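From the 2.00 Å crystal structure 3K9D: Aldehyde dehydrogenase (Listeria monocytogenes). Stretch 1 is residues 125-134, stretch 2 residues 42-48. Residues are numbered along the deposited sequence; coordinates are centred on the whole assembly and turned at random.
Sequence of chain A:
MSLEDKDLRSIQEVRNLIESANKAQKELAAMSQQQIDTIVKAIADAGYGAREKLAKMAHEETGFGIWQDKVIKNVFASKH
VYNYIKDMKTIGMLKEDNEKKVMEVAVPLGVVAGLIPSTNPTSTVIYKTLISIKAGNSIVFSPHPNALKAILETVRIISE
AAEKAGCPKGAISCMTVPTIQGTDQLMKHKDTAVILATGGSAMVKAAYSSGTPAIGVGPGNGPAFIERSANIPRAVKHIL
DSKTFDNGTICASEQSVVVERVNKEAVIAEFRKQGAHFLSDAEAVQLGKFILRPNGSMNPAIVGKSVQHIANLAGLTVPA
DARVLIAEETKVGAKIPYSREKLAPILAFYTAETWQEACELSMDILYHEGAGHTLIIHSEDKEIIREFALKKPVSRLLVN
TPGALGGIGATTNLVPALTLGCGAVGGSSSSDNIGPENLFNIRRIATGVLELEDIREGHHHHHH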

# COMPACT_ATOMS: atom_id res chain seq x y z
N VAL A 125 -10.51 16.44 -8.41
CA VAL A 125 -11.71 16.22 -7.58
C VAL A 125 -12.68 15.25 -8.25
O VAL A 125 -13.12 14.28 -7.63
CB VAL A 125 -12.44 17.53 -7.21
CG1 VAL A 125 -13.81 17.25 -6.57
CG2 VAL A 125 -11.60 18.35 -6.25
N ILE A 126 -13.01 15.51 -9.51
CA ILE A 126 -13.98 14.69 -10.25
C ILE A 126 -13.52 13.24 -10.25
O ILE A 126 -14.28 12.36 -9.89
CB ILE A 126 -14.21 15.22 -11.70
CG1 ILE A 126 -15.04 16.50 -11.66
CG2 ILE A 126 -14.93 14.18 -12.56
CD1 ILE A 126 -14.94 17.38 -12.94
N TYR A 127 -12.27 13.04 -10.64
CA TYR A 127 -11.66 11.73 -10.78
C TYR A 127 -11.57 10.95 -9.45
O TYR A 127 -11.95 9.80 -9.42
CB TYR A 127 -10.27 11.87 -11.44
CG TYR A 127 -9.22 10.90 -10.95
CD1 TYR A 127 -9.20 9.58 -11.40
CD2 TYR A 127 -8.23 11.32 -10.05
CE1 TYR A 127 -8.21 8.67 -10.93
CE2 TYR A 127 -7.26 10.43 -9.58
CZ TYR A 127 -7.25 9.12 -10.03
OH TYR A 127 -6.28 8.25 -9.56
N LYS A 128 -11.10 11.60 -8.39
CA LYS A 128 -10.96 10.96 -7.06
C LYS A 128 -12.31 10.57 -6.48
O LYS A 128 -12.43 9.52 -5.87
CB LYS A 128 -10.23 11.87 -6.07
CG LYS A 128 -8.75 12.06 -6.36
CD LYS A 128 -8.01 12.68 -5.16
CE LYS A 128 -6.49 12.62 -5.39
NZ LYS A 128 -5.69 13.46 -4.48
N THR A 129 -13.30 11.44 -6.68
CA THR A 129 -14.66 11.21 -6.22
C THR A 129 -15.20 9.95 -6.87
O THR A 129 -15.62 9.02 -6.18
CB THR A 129 -15.57 12.40 -6.52
OG1 THR A 129 -15.12 13.55 -5.79
CG2 THR A 129 -17.02 12.11 -6.11
N LEU A 130 -15.13 9.91 -8.20
CA LEU A 130 -15.62 8.78 -9.00
C LEU A 130 -15.02 7.46 -8.58
O LEU A 130 -15.75 6.48 -8.42
CB LEU A 130 -15.29 9.00 -10.47
CG LEU A 130 -16.20 9.92 -11.27
CD1 LEU A 130 -15.46 10.36 -12.50
CD2 LEU A 130 -17.49 9.23 -11.62
N ILE A 131 -13.70 7.42 -8.40
CA ILE A 131 -13.03 6.17 -8.00
C ILE A 131 -13.27 5.75 -6.53
O ILE A 131 -13.44 4.56 -6.25
CB ILE A 131 -11.52 6.13 -8.43
CG1 ILE A 131 -10.69 7.19 -7.70
CG2 ILE A 131 -11.42 6.30 -9.97
CD1 ILE A 131 -9.21 6.99 -7.82
N SER A 132 -13.31 6.71 -5.61
CA SER A 132 -13.62 6.44 -4.20
C SER A 132 -15.04 5.93 -4.02
O SER A 132 -15.25 4.88 -3.41
CB SER A 132 -13.41 7.68 -3.32
OG SER A 132 -12.08 8.15 -3.43
N ILE A 133 -16.01 6.67 -4.56
CA ILE A 133 -17.42 6.28 -4.52
C ILE A 133 -17.66 4.93 -5.21
O ILE A 133 -18.42 4.10 -4.69
CB ILE A 133 -18.34 7.39 -5.13
CG1 ILE A 133 -18.33 8.66 -4.25
CG2 ILE A 133 -19.76 6.88 -5.33
CD1 ILE A 133 -19.15 8.57 -2.95
N LYS A 134 -16.98 4.70 -6.34
CA LYS A 134 -17.03 3.41 -7.07
C LYS A 134 -16.65 2.22 -6.20
O LYS A 134 -17.23 1.13 -6.34
CB LYS A 134 -16.11 3.44 -8.30
CG LYS A 134 -16.07 2.15 -9.13
CD LYS A 134 -17.42 1.75 -9.70
CE LYS A 134 -17.34 0.38 -10.35
NZ LYS A 134 -18.36 0.10 -11.40
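Stretch 2 42-48: AIADAGY

Both stretches are helical throughout. Residues 125-134 belong to a helix that begins earlier in the chain, and residues 42-48 are a segment of a helix that extends beyond them at both ends. The two axes run almost antiparallel, with 173° between their N-to-C directions, and approach to 9.9 Å. Because the directions oppose, the pairing runs in reverse order. Ile126 lies across from Gly47, with 6.2 Å between their CA atoms. One turn further along stretch 1, Leu130 lies across from Ile43, with 6.7 Å from CA to CA.

No hydrogen bond crosses between the stretches; the contact is one of van der Waals packing. Backbone polar groups are used within each helix, as in Leu130 N to Ile126 O at 3.1 Å and Gly47 N to Ile43 O at 2.9 Å.

Ile43 is the centre of the contact and has the largest covered area. Its chi angles are m and t, and its CA-to-CB bond points toward stretch 1. Its CD1 lies 3.8 Å from Thr129 CG2 and 4.0 Å from Ile133 CG1. Ile43 CG2 lies 3.9 Å from Leu130 CD2 and also 3.9 Å from Thr129 CG2. The CA-to-CB bond of Leu130 points sideways, but the end of the side chain comes nearer stretch 2. The same Leu130 CD2 is 3.8 Å from Ala44 N and 3.9 Å from Ala44 CB.

Gly47 has no side chain, and Ile126 packs directly on its backbone, with Ile126 CD1 3.9 Å from Gly47 CA. A CB placed ideally on Gly47 would be only 3.2 Å from Ile126 CG2, a tight fit. Thr129 offers its methyl to Ile43, while its hydroxyl turns back to its own helix: Thr129 OG1 donates a hydrogen bond to Val125 O at 2.8 Å.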

# COMPACT_ATOMS: atom_id res chain seq x y z
N ALA A 42 -23.96 9.49 -12.20
CA ALA A 42 -24.48 10.84 -11.91
C ALA A 42 -23.36 11.85 -11.65
O ALA A 42 -23.48 13.02 -12.02
CB ALA A 42 -25.42 10.80 -10.75
N ILE A 43 -22.29 11.39 -11.00
CA ILE A 43 -21.11 12.21 -10.73
C ILE A 43 -20.39 12.54 -12.04
O ILE A 43 -20.01 13.70 -12.29
CB ILE A 43 -20.14 11.51 -9.71
CG1 ILE A 43 -20.80 11.42 -8.34
CG2 ILE A 43 -18.81 12.24 -9.60
CD1 ILE A 43 -20.16 10.38 -7.35
N ALA A 44 -20.24 11.51 -12.87
CA ALA A 44 -19.59 11.64 -14.16
C ALA A 44 -20.35 12.60 -15.07
O ALA A 44 -19.75 13.45 -15.72
CB ALA A 44 -19.44 10.28 -14.82
N ASP A 45 -21.66 12.48 -15.09
CA ASP A 45 -22.49 13.35 -15.87
C ASP A 45 -22.41 14.77 -15.41
O ASP A 45 -22.20 15.64 -16.21
CB ASP A 45 -23.92 12.87 -15.93
CG ASP A 45 -24.09 11.67 -16.77
OD1 ASP A 45 -23.21 11.34 -17.52
OD2 ASP A 45 -25.12 11.05 -16.66
N ALA A 46 -22.55 15.01 -14.12
CA ALA A 46 -22.43 16.36 -13.55
C ALA A 46 -21.06 17.00 -13.78
O ALA A 46 -20.99 18.20 -14.08
CB ALA A 46 -22.76 16.35 -12.08
N GLY A 47 -19.99 16.21 -13.65
CA GLY A 47 -18.63 16.66 -13.93
C GLY A 47 -18.44 17.08 -15.38
O GLY A 47 -17.94 18.18 -15.65
N TYR A 48 -18.86 16.21 -16.29
CA TYR A 48 -18.83 16.47 -17.73
C TYR A 48 -19.63 17.70 -18.11
O TYR A 48 -19.15 18.52 -18.87
CB TYR A 48 -19.31 15.24 -18.53
CG TYR A 48 -19.23 15.40 -20.04
CD1 TYR A 48 -18.00 15.47 -20.70
CD2 TYR A 48 -20.40 15.48 -20.81
CE1 TYR A 48 -17.94 15.62 -22.08
CE2 TYR A 48 -20.35 15.62 -22.19
CZ TYR A 48 -19.11 15.69 -22.82
OH TYR A 48 -19.07 15.83 -24.18